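Local coordinates for protein thiamine pyrophosphokinase (Candida albicans, PDB 2G9Z) that transfers a pyrophosphate group from ATP to thiamine, making the cofactor thiamine pyrophosphate, at residues A[277-291]-A[302-316]. Sequence-based numbering, arbitrary orientation.
Sequences TCGLLPLSNKTPIIL and NWKTEMLGQVSSSNR. With VNP (3-[(4-amino-2-methylpyrimidin-5-yl)methyl]-5-(2-{[hydroxy(phosphonoamino)phosphoryl]oxy}ethyl)-4-methyl-1,3-thiazol-3-I um), chain N.
Pro282 and Thr305 bury more surface in this contact than any other residues: the proline ring comes at an oblique angle to the threonine side chain and sets its CG 3.5 Å from Thr305 OG1. The other side-chain branch, Thr305 CG2, occupies the position between backbone N and carbonyl carbon (OG1 lies anti to N, chi1 -174°) and is thereby turned to Leu291 CD1, 3.7 Å away. Buried, Thr305 OG1 is well served, donating in the carbonyl plane onto a lone pair of Gln310 O at 2.7 Å and accepting from a water that also joins Leu280 O to Ser312 N. Leu291 in turn brings CD1 to the edge of the Trp303 ring, one face of which carries the methyl CM2 of the bound thiamine pyrophosphate analogue, with Gln310 NE2 over the other.

These are neighbours in the beta-sandwich part of the fold, within the vitamin B1 binding family region, in which each segment supplies strands to both sheets: 289-291 pairs antiparallel with 303-305, and 277-281 with 315-316. A G1 bulge, Asn302 and Trp303 both facing Leu291, sits at the end of the first pairing.

At the far end Arg316, bent at chi2 (-74°), lies alongside Thr277. Its NH1 reaches Thr277 OG1 at 2.8 Å, tilted from the guanidinium plane, and also the ligand's O3G in a nearly straight bond, while NH2 donates to O2G at 2.6 Å. Ser312 OG holds pyrimidine N1A at 2.7 Å; Gln151, Asp155 and Arg216 of the second subunit also hydrogen-bond the ligand.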
ATOM      1  N   THR A 277       3.256  16.986  -1.335  1.00 15.15           N
ATOM      2  CA  THR A 277       2.062  16.224  -0.995  1.00 13.66           C
ATOM      3  C   THR A 277       2.314  15.294   0.192  1.00 12.84           C
ATOM      4  O   THR A 277       3.420  14.791   0.369  1.00 13.74           O
ATOM      5  CB  THR A 277       1.605  15.380  -2.196  1.00 16.25           C
ATOM      6  OG1 THR A 277       1.167  16.253  -3.241  1.00 18.20           O
ATOM      7  CG2 THR A 277       0.474  14.446  -1.802  1.00 15.44           C
ATOM      8  N   CYS A 278       1.285  15.069   1.003  1.00 12.37           N
ATOM      9  CA  CYS A 278       1.414  14.177   2.151  1.00 12.58           C
ATOM     10  C   CYS A 278       0.065  13.572   2.515  1.00 12.75           C
ATOM     11  O   CYS A 278      -0.977  13.974   1.993  1.00 11.31           O
ATOM     12  CB  CYS A 278       1.986  14.923   3.364  1.00 11.91           C
ATOM     13  SG  CYS A 278       0.909  16.219   4.011  1.00 15.81           S
ATOM     14  N   GLY A 279       0.095  12.592   3.410  1.00 12.34           N
ATOM     15  CA  GLY A 279      -1.131  11.946   3.826  1.00 12.63           C
ATOM     16  C   GLY A 279      -1.017  11.421   5.235  1.00 11.83           C
ATOM     17  O   GLY A 279       0.079  11.170   5.718  1.00 13.13           O
ATOM     18  N   LEU A 280      -2.157  11.273   5.902  1.00 13.86           N
ATOM     19  CA  LEU A 280      -2.197  10.756   7.267  1.00 15.19           C
ATOM     20  C   LEU A 280      -3.085   9.535   7.151  1.00 15.77           C
ATOM     21  O   LEU A 280      -4.269   9.650   6.868  1.00 14.69           O
ATOM     22  CB  LEU A 280      -2.790  11.796   8.219  1.00 14.08           C
ATOM     23  CG  LEU A 280      -1.871  13.003   8.447  1.00 18.07           C
ATOM     24  CD1 LEU A 280      -1.892  13.909   7.225  1.00 20.25           C
ATOM     25  CD2 LEU A 280      -2.326  13.774   9.679  1.00 21.27           C
ATOM     26  N   LEU A 281      -2.498   8.363   7.369  1.00 15.48           N
ATOM     27  CA  LEU A 281      -3.216   7.111   7.176  1.00 15.30           C
ATOM     28  C   LEU A 281      -3.471   6.289   8.433  1.00 12.85           C
ATOM     29  O   LEU A 281      -2.554   5.715   9.013  1.00 12.24           O
ATOM     30  CB  LEU A 281      -2.437   6.303   6.134  1.00 16.12           C
ATOM     31  CG  LEU A 281      -1.835   7.299   5.124  1.00 17.92           C
ATOM     32  CD1 LEU A 281      -0.791   6.637   4.263  1.00 20.99           C
ATOM     33  CD2 LEU A 281      -2.946   7.914   4.280  1.00 17.95           C
ATOM     34  N   PRO A 282      -4.741   6.220   8.865  1.00 15.13           N
ATOM     35  CA  PRO A 282      -5.142   5.470  10.060  1.00 14.43           C
ATOM     36  C   PRO A 282      -5.237   3.978   9.751  1.00 15.81           C
ATOM     37  O   PRO A 282      -6.328   3.434   9.578  1.00 16.81           O
ATOM     38  CB  PRO A 282      -6.490   6.089  10.405  1.00 13.86           C
ATOM     39  CG  PRO A 282      -7.082   6.350   9.055  1.00 14.16           C
ATOM     40  CD  PRO A 282      -5.903   6.890   8.246  1.00 15.19           C
ATOM     41  N   LEU A 283      -4.083   3.323   9.693  1.00 17.58           N
ATOM     42  CA  LEU A 283      -4.018   1.905   9.368  1.00 18.26           C
ATOM     43  C   LEU A 283      -3.922   0.939  10.552  1.00 20.85           C
ATOM     44  O   LEU A 283      -3.699  -0.255  10.353  1.00 25.73           O
ATOM     45  CB  LEU A 283      -2.849   1.673   8.406  1.00 16.04           C
ATOM     46  CG  LEU A 283      -3.037   2.384   7.058  1.00 16.93           C
ATOM     47  CD1 LEU A 283      -1.747   2.400   6.254  1.00 17.39           C
ATOM     48  CD2 LEU A 283      -4.147   1.683   6.292  1.00 17.91           C
ATOM     49  N   SER A 284      -4.095   1.434  11.774  1.00 20.81           N
ATOM     50  CA  SER A 284      -4.014   0.562  12.949  1.00 22.53           C
ATOM     51  C   SER A 284      -5.389   0.088  13.420  1.00 24.63           C
ATOM     52  O   SER A 284      -6.409   0.425  12.829  1.00 25.86           O
ATOM     53  CB  SER A 284      -3.329   1.289  14.105  1.00 21.25           C
ATOM     54  OG  SER A 284      -4.207   2.231  14.691  1.00 22.49           O
ATOM     55  N   ASN A 285      -5.401  -0.684  14.504  1.00 27.61           N
ATOM     56  CA  ASN A 285      -6.635  -1.215  15.068  1.00 33.25           C
ATOM     57  C   ASN A 285      -7.216  -0.264  16.114  1.00 35.35           C
ATOM     58  O   ASN A 285      -8.116  -0.629  16.870  1.00 37.42           O
ATOM     59  CB  ASN A 285      -6.371  -2.592  15.693  1.00 33.80           C
ATOM     60  CG  ASN A 285      -5.519  -2.514  16.945  1.00 36.31           C
ATOM     61  OD1 ASN A 285      -4.749  -1.572  17.130  1.00 37.29           O
ATOM     62  ND2 ASN A 285      -5.642  -3.518  17.807  1.00 38.06           N
ATOM     63  N   LYS A 286      -6.684   0.952  16.159  1.00 36.44           N
ATOM     64  CA  LYS A 286      -7.162   1.965  17.093  1.00 36.84           C
ATOM     65  C   LYS A 286      -7.881   3.032  16.276  1.00 36.77           C
ATOM     66  O   LYS A 286      -7.243   3.850  15.609  1.00 36.25           O
ATOM     67  CB  LYS A 286      -5.988   2.586  17.852  1.00 37.35           C
ATOM     68  CG  LYS A 286      -5.225   1.604  18.732  1.00 39.97           C
ATOM     69  CD  LYS A 286      -6.116   1.030  19.825  1.00 41.80           C
ATOM     70  CE  LYS A 286      -5.343   0.103  20.753  1.00 43.33           C
ATOM     71  NZ  LYS A 286      -4.803  -1.091  20.046  1.00 44.40           N
ATOM     72  N   THR A 287      -9.209   3.017  16.325  1.00 36.75           N
ATOM     73  CA  THR A 287     -10.005   3.973  15.562  1.00 37.24           C
ATOM     74  C   THR A 287     -11.209   4.478  16.356  1.00 35.67           C
ATOM     75  O   THR A 287     -11.777   3.751  17.169  1.00 37.63           O
ATOM     76  CB  THR A 287     -10.530   3.328  14.268  1.00 37.54           C
ATOM     77  OG1 THR A 287     -11.653   2.492  14.573  1.00 41.11           O
ATOM     78  CG2 THR A 287      -9.451   2.463  13.638  1.00 39.96           C
ATOM     79  N   PRO A 288     -11.602   5.743  16.137  1.00 33.36           N
ATOM     80  CA  PRO A 288     -10.967   6.675  15.204  1.00 32.24           C
ATOM     81  C   PRO A 288      -9.835   7.449  15.874  1.00 30.86           C
ATOM     82  O   PRO A 288      -9.694   7.432  17.098  1.00 30.63           O
ATOM     83  CB  PRO A 288     -12.114   7.589  14.801  1.00 31.62           C
ATOM     84  CG  PRO A 288     -12.883   7.693  16.067  1.00 33.42           C
ATOM     85  CD  PRO A 288     -12.916   6.258  16.562  1.00 33.52           C
ATOM     86  N   ILE A 289      -9.039   8.128  15.059  1.00 27.47           N
ATOM     87  CA  ILE A 289      -7.925   8.919  15.551  1.00 24.70           C
ATOM     88  C   ILE A 289      -8.260  10.393  15.356  1.00 24.29           C
ATOM     89  O   ILE A 289      -8.674  10.802  14.272  1.00 23.18           O
ATOM     90  CB  ILE A 289      -6.627   8.563  14.789  1.00 24.15           C
ATOM     91  CG1 ILE A 289      -6.194   7.142  15.167  1.00 25.83           C
ATOM     92  CG2 ILE A 289      -5.534   9.573  15.099  1.00 22.71           C
ATOM     93  CD1 ILE A 289      -4.909   6.692  14.525  1.00 25.86           C
ATOM     94  N   ILE A 290      -8.099  11.181  16.416  1.00 23.73           N
ATOM     95  CA  ILE A 290      -8.389  12.609  16.355  1.00 22.81           C
ATOM     96  C   ILE A 290      -7.118  13.346  15.972  1.00 21.10           C
ATOM     97  O   ILE A 290      -6.080  13.158  16.600  1.00 20.12           O
ATOM     98  CB  ILE A 290      -8.852  13.164  17.719  1.00 25.09           C
ATOM     99  CG1 ILE A 290      -9.955  12.285  18.307  1.00 25.06           C
ATOM    100  CG2 ILE A 290      -9.349  14.595  17.546  1.00 25.34           C
ATOM    101  CD1 ILE A 290     -11.217  12.263  17.502  1.00 29.69           C
ATOM    102  N   LEU A 291      -7.209  14.198  14.958  1.00 20.20           N
ATOM    103  CA  LEU A 291      -6.046  14.950  14.501  1.00 18.35           C
ATOM    104  C   LEU A 291      -6.176  16.469  14.607  1.00 18.11           C
ATOM    105  O   LEU A 291      -7.260  17.036  14.468  1.00 19.23           O
ATOM    106  CB  LEU A 291      -5.741  14.597  13.044  1.00 16.95           C
ATOM    107  CG  LEU A 291      -5.436  13.144  12.664  1.00 18.83           C
ATOM    108  CD1 LEU A 291      -5.427  13.006  11.142  1.00 15.37           C
ATOM    109  CD2 LEU A 291      -4.107  12.731  13.255  1.00 16.55           C
ATOM    110  N   ASN A 302      -9.413  18.766  15.567  1.00 20.00           N
ATOM    111  CA  ASN A 302     -10.357  17.802  16.125  1.00 20.69           C
ATOM    112  C   ASN A 302     -11.022  16.984  15.018  1.00 21.68           C
ATOM    113  O   ASN A 302     -12.201  16.640  15.102  1.00 21.50           O
ATOM    114  CB  ASN A 302     -11.414  18.542  16.944  1.00 22.86           C
ATOM    115  CG  ASN A 302     -10.806  19.311  18.106  1.00 25.91           C
ATOM    116  OD1 ASN A 302     -10.179  18.729  18.990  1.00 27.01           O
ATOM    117  ND2 ASN A 302     -10.985  20.625  18.103  1.00 25.39           N
ATOM    118  N   TRP A 303     -10.238  16.667  13.991  1.00 21.11           N
ATOM    119  CA  TRP A 303     -10.706  15.915  12.833  1.00 20.98           C
ATOM    120  C   TRP A 303     -10.526  14.413  13.056  1.00 21.68           C
ATOM    121  O   TRP A 303      -9.394  13.933  13.191  1.00 20.83           O
ATOM    122  CB  TRP A 303      -9.914  16.365  11.606  1.00 20.37           C
ATOM    123  CG  TRP A 303     -10.562  16.085  10.296  1.00 20.69           C
ATOM    124  CD1 TRP A 303     -11.635  16.733   9.756  1.00 20.57           C
ATOM    125  CD2 TRP A 303     -10.146  15.116   9.328  1.00 19.40           C
ATOM    126  NE1 TRP A 303     -11.909  16.232   8.506  1.00 22.64           N
ATOM    127  CE2 TRP A 303     -11.011  15.237   8.219  1.00 21.21           C
ATOM    128  CE3 TRP A 303      -9.123  14.159   9.289  1.00 20.21           C
ATOM    129  CZ2 TRP A 303     -10.885  14.435   7.079  1.00 19.88           C
ATOM    130  CZ3 TRP A 303      -8.998  13.360   8.158  1.00 17.88           C
ATOM    131  CH2 TRP A 303      -9.874  13.504   7.069  1.00 21.55           C
ATOM    132  N   LYS A 304     -11.641  13.683  13.087  1.00 21.16           N
ATOM    133  CA  LYS A 304     -11.630  12.235  13.312  1.00 21.18           C
ATOM    134  C   LYS A 304     -11.379  11.463  12.025  1.00 20.32           C
ATOM    135  O   LYS A 304     -12.110  11.617  11.043  1.00 19.27           O
ATOM    136  CB  LYS A 304     -12.963  11.774  13.904  1.00 23.07           C
ATOM    137  CG  LYS A 304     -13.373  12.493  15.171  1.00 27.53           C
ATOM    138  CD  LYS A 304     -14.755  12.058  15.618  1.00 30.03           C
ATOM    139  CE  LYS A 304     -15.243  12.897  16.785  1.00 34.00           C
ATOM    140  NZ  LYS A 304     -16.648  12.560  17.156  1.00 36.77           N
ATOM    141  N   THR A 305     -10.357  10.617  12.040  1.00 19.05           N
ATOM    142  CA  THR A 305     -10.012   9.837  10.862  1.00 18.08           C
ATOM    143  C   THR A 305      -9.991   8.330  11.118  1.00 17.72           C
ATOM    144  O   THR A 305      -9.597   7.869  12.192  1.00 18.14           O
ATOM    145  CB  THR A 305      -8.636  10.263  10.309  1.00 16.14           C
ATOM    146  OG1 THR A 305      -8.390   9.576   9.074  1.00 15.72           O
ATOM    147  CG2 THR A 305      -7.524   9.937  11.310  1.00 16.49           C
ATOM    148  N   GLU A 306     -10.429   7.568  10.125  1.00 18.40           N
ATOM    149  CA  GLU A 306     -10.438   6.115  10.233  1.00 19.41           C
ATOM    150  C   GLU A 306     -10.780   5.497   8.887  1.00 17.72           C
ATOM    151  O   GLU A 306     -11.375   6.149   8.028  1.00 15.22           O
ATOM    152  CB  GLU A 306     -11.455   5.659  11.293  1.00 22.14           C
ATOM    153  CG  GLU A 306     -12.921   5.844  10.912  1.00 27.18           C
ATOM    154  CD  GLU A 306     -13.868   5.460  12.043  1.00 31.78           C
ATOM    155  OE1 GLU A 306     -13.649   4.409  12.684  1.00 35.92           O
ATOM    156  OE2 GLU A 306     -14.838   6.205  12.290  1.00 35.69           O
ATOM    157  N   MET A 307     -10.372   4.250   8.685  1.00 18.16           N
ATOM    158  CA  MET A 307     -10.691   3.565   7.446  1.00 17.77           C
ATOM    159  C   MET A 307     -12.199   3.345   7.523  1.00 19.57           C
ATOM    160  O   MET A 307     -12.739   3.155   8.617  1.00 18.80           O
ATOM    161  CB  MET A 307      -9.926   2.239   7.355  1.00 17.65           C
ATOM    162  CG  MET A 307      -8.426   2.427   7.191  1.00 13.64           C
ATOM    163  SD  MET A 307      -7.968   3.427   5.736  1.00 17.24           S
ATOM    164  CE  MET A 307      -7.880   2.140   4.447  1.00 17.64           C
ATOM    165  N   LEU A 308     -12.870   3.388   6.376  1.00 21.10           N
ATOM    166  CA  LEU A 308     -14.326   3.254   6.320  1.00 24.78           C
ATOM    167  C   LEU A 308     -14.911   4.610   6.695  1.00 24.82           C
ATOM    168  O   LEU A 308     -16.103   4.739   6.955  1.00 28.06           O
ATOM    169  CB  LEU A 308     -14.839   2.196   7.303  1.00 26.19           C
ATOM    170  CG  LEU A 308     -14.842   0.728   6.884  1.00 28.33           C
ATOM    171  CD1 LEU A 308     -16.013   0.446   5.951  1.00 28.31           C
ATOM    172  CD2 LEU A 308     -13.516   0.400   6.237  1.00 29.46           C
ATOM    173  N   GLY A 309     -14.048   5.618   6.730  1.00 23.85           N
ATOM    174  CA  GLY A 309     -14.481   6.962   7.065  1.00 21.69           C
ATOM    175  C   GLY A 309     -13.635   7.951   6.290  1.00 20.15           C
ATOM    176  O   GLY A 309     -13.233   7.671   5.161  1.00 20.59           O
ATOM    177  N   GLN A 310     -13.358   9.105   6.888  1.00 19.63           N
ATOM    178  CA  GLN A 310     -12.537  10.112   6.222  1.00 17.96           C
ATOM    179  C   GLN A 310     -11.056   9.878   6.480  1.00 15.98           C
ATOM    180  O   GLN A 310     -10.643   9.543   7.592  1.00 16.72           O
ATOM    181  CB  GLN A 310     -12.933  11.532   6.666  1.00 20.46           C
ATOM    182  CG  GLN A 310     -13.470  11.639   8.088  1.00 23.34           C
ATOM    183  CD  GLN A 310     -13.857  13.067   8.469  1.00 24.99           C
ATOM    184  OE1 GLN A 310     -14.468  13.793   7.683  1.00 27.68           O
ATOM    185  NE2 GLN A 310     -13.510  13.464   9.682  1.00 22.68           N
ATOM    186  N   VAL A 311     -10.269  10.037   5.425  1.00 14.27           N
ATOM    187  CA  VAL A 311      -8.826   9.880   5.489  1.00 13.52           C
ATOM    188  C   VAL A 311      -8.217  11.046   4.732  1.00 11.75           C
ATOM    189  O   VAL A 311      -8.597  11.331   3.601  1.00 12.12           O
ATOM    190  CB  VAL A 311      -8.353   8.559   4.826  1.00 15.16           C
ATOM    191  CG1 VAL A 311      -6.824   8.568   4.684  1.00 13.13           C
ATOM    192  CG2 VAL A 311      -8.787   7.369   5.665  1.00 12.20           C
ATOM    193  N   SER A 312      -7.285  11.740   5.366  1.00 13.79           N
ATOM    194  CA  SER A 312      -6.645  12.861   4.710  1.00 13.61           C
ATOM    195  C   SER A 312      -5.588  12.364   3.728  1.00 15.40           C
ATOM    196  O   SER A 312      -4.545  11.845   4.133  1.00 14.75           O
ATOM    197  CB  SER A 312      -5.997  13.783   5.747  1.00 11.58           C
ATOM    198  OG  SER A 312      -5.294  14.841   5.115  1.00 13.77           O
ATOM    199  N   SER A 313      -5.879  12.493   2.436  1.00 14.52           N
ATOM    200  CA  SER A 313      -4.931  12.109   1.397  1.00 15.31           C
ATOM    201  C   SER A 313      -4.837  13.322   0.488  1.00 14.28           C
ATOM    202  O   SER A 313      -5.730  14.172   0.490  1.00 14.93           O
ATOM    203  CB  SER A 313      -5.396  10.869   0.618  1.00 13.51           C
ATOM    204  OG  SER A 313      -6.624  11.083  -0.044  1.00 21.54           O
ATOM    205  N   SER A 314      -3.760  13.406  -0.280  1.00 13.24           N
ATOM    206  CA  SER A 314      -3.536  14.554  -1.143  1.00 14.95           C
ATOM    207  C   SER A 314      -3.485  15.858  -0.332  1.00 15.34           C
ATOM    208  O   SER A 314      -3.889  16.916  -0.812  1.00 15.53           O
ATOM    209  CB  SER A 314      -4.615  14.640  -2.219  1.00 15.92           C
ATOM    210  OG  SER A 314      -4.466  13.573  -3.144  1.00 18.92           O
ATOM    211  N   ASN A 315      -3.019  15.777   0.913  1.00 14.06           N
ATOM    212  CA  ASN A 315      -2.869  16.984   1.722  1.00 13.45           C
ATOM    213  C   ASN A 315      -1.532  17.527   1.223  1.00 12.58           C
ATOM    214  O   ASN A 315      -0.849  16.842   0.458  1.00 13.24           O
ATOM    215  CB  ASN A 315      -2.771  16.657   3.219  1.00 12.72           C
ATOM    216  CG  ASN A 315      -3.262  17.808   4.103  1.00 15.85           C
ATOM    217  OD1 ASN A 315      -3.059  18.978   3.779  1.00 15.74           O
ATOM    218  ND2 ASN A 315      -3.900  17.476   5.226  1.00 13.34           N
ATOM    219  N   ARG A 316      -1.156  18.737   1.632  1.00 12.96           N
ATOM    220  CA  ARG A 316       0.116  19.317   1.204  1.00 13.12           C
ATOM    221  C   ARG A 316       0.808  19.964   2.401  1.00 14.97           C
ATOM    222  O   ARG A 316       0.175  20.265   3.413  1.00 14.95           O
ATOM    223  CB  ARG A 316      -0.075  20.396   0.127  1.00 14.72           C
ATOM    224  CG  ARG A 316      -1.196  20.176  -0.865  1.00 18.20           C
ATOM    225  CD  ARG A 316      -0.906  19.112  -1.911  1.00 16.93           C
ATOM    226  NE  ARG A 316      -2.017  19.052  -2.861  1.00 20.01           N
ATOM    227  CZ  ARG A 316      -2.316  17.999  -3.620  1.00 20.49           C
ATOM    228  NH1 ARG A 316      -1.588  16.897  -3.555  1.00 18.12           N
ATOM    229  NH2 ARG A 316      -3.369  18.043  -4.428  1.00 19.89           N
TER
HETATM  230  O2G VNP N 601      -3.713  16.458  -6.522  1.00 23.52           O
HETATM  231  PG  VNP N 601      -3.193  14.938  -6.520  1.00 22.16           P
HETATM  232  O3G VNP N 601      -2.254  14.705  -5.399  1.00 24.39           O
HETATM  233  O1G VNP N 601      -2.486  14.714  -7.948  1.00 26.22           O
HETATM  234  N3B VNP N 601      -4.485  13.955  -6.444  1.00 20.41           N
HETATM  235  PB  VNP N 601      -5.801  14.526  -7.205  1.00 20.46           P
HETATM  236  O2B VNP N 601      -6.812  13.447  -7.266  1.00 19.71           O
HETATM  237  O1B VNP N 601      -5.364  15.130  -8.481  1.00 19.22           O
HETATM  238  O1  VNP N 601      -6.332  15.706  -6.245  1.00 21.01           O
HETATM  239  C7  VNP N 601      -6.754  15.511  -4.889  1.00 21.45           C
HETATM  240  C12 VNP N 601      -7.787  16.601  -4.601  1.00 20.34           C
HETATM  241  C11 VNP N 601      -8.301  16.710  -3.161  1.00 19.11           C
HETATM  242  C10 VNP N 601      -7.362  17.373  -2.151  1.00 15.29           C
HETATM  243  CM4 VNP N 601      -6.356  18.459  -2.543  1.00 13.85           C
HETATM  244  S1  VNP N 601      -8.698  15.169  -2.272  1.00 19.00           S
HETATM  245  C9  VNP N 601      -8.284  15.861  -0.720  1.00 17.22           C
HETATM  246  N5  VNP N 601      -7.479  16.909  -0.902  1.00 16.83           N
HETATM  247  C7A VNP N 601      -6.677  17.487   0.188  1.00 14.78           C
HETATM  248  C5A VNP N 601      -7.295  17.296   1.577  1.00 14.36           C
HETATM  249  C6A VNP N 601      -6.543  16.566   2.489  1.00 14.36           C
HETATM  250  N1A VNP N 601      -6.943  16.419   3.739  1.00 15.72           N
HETATM  251  C2A VNP N 601      -8.088  16.970   4.164  1.00 13.40           C
HETATM  252  CM2 VNP N 601      -8.504  16.813   5.629  1.00 16.52           C
HETATM  253  N3A VNP N 601      -8.852  17.675   3.320  1.00 12.71           N
HETATM  254  C4A VNP N 601      -8.484  17.850   2.041  1.00 14.92           C
HETATM  255  N4A VNP N 601      -9.269  18.561   1.236  1.00 17.29           N
HETATM  256  O   HOH W   1      -6.239  11.114   7.904  0.99 11.85           O
HETATM  257  O   HOH W   2      -8.330   5.260  13.158  1.00 34.74           O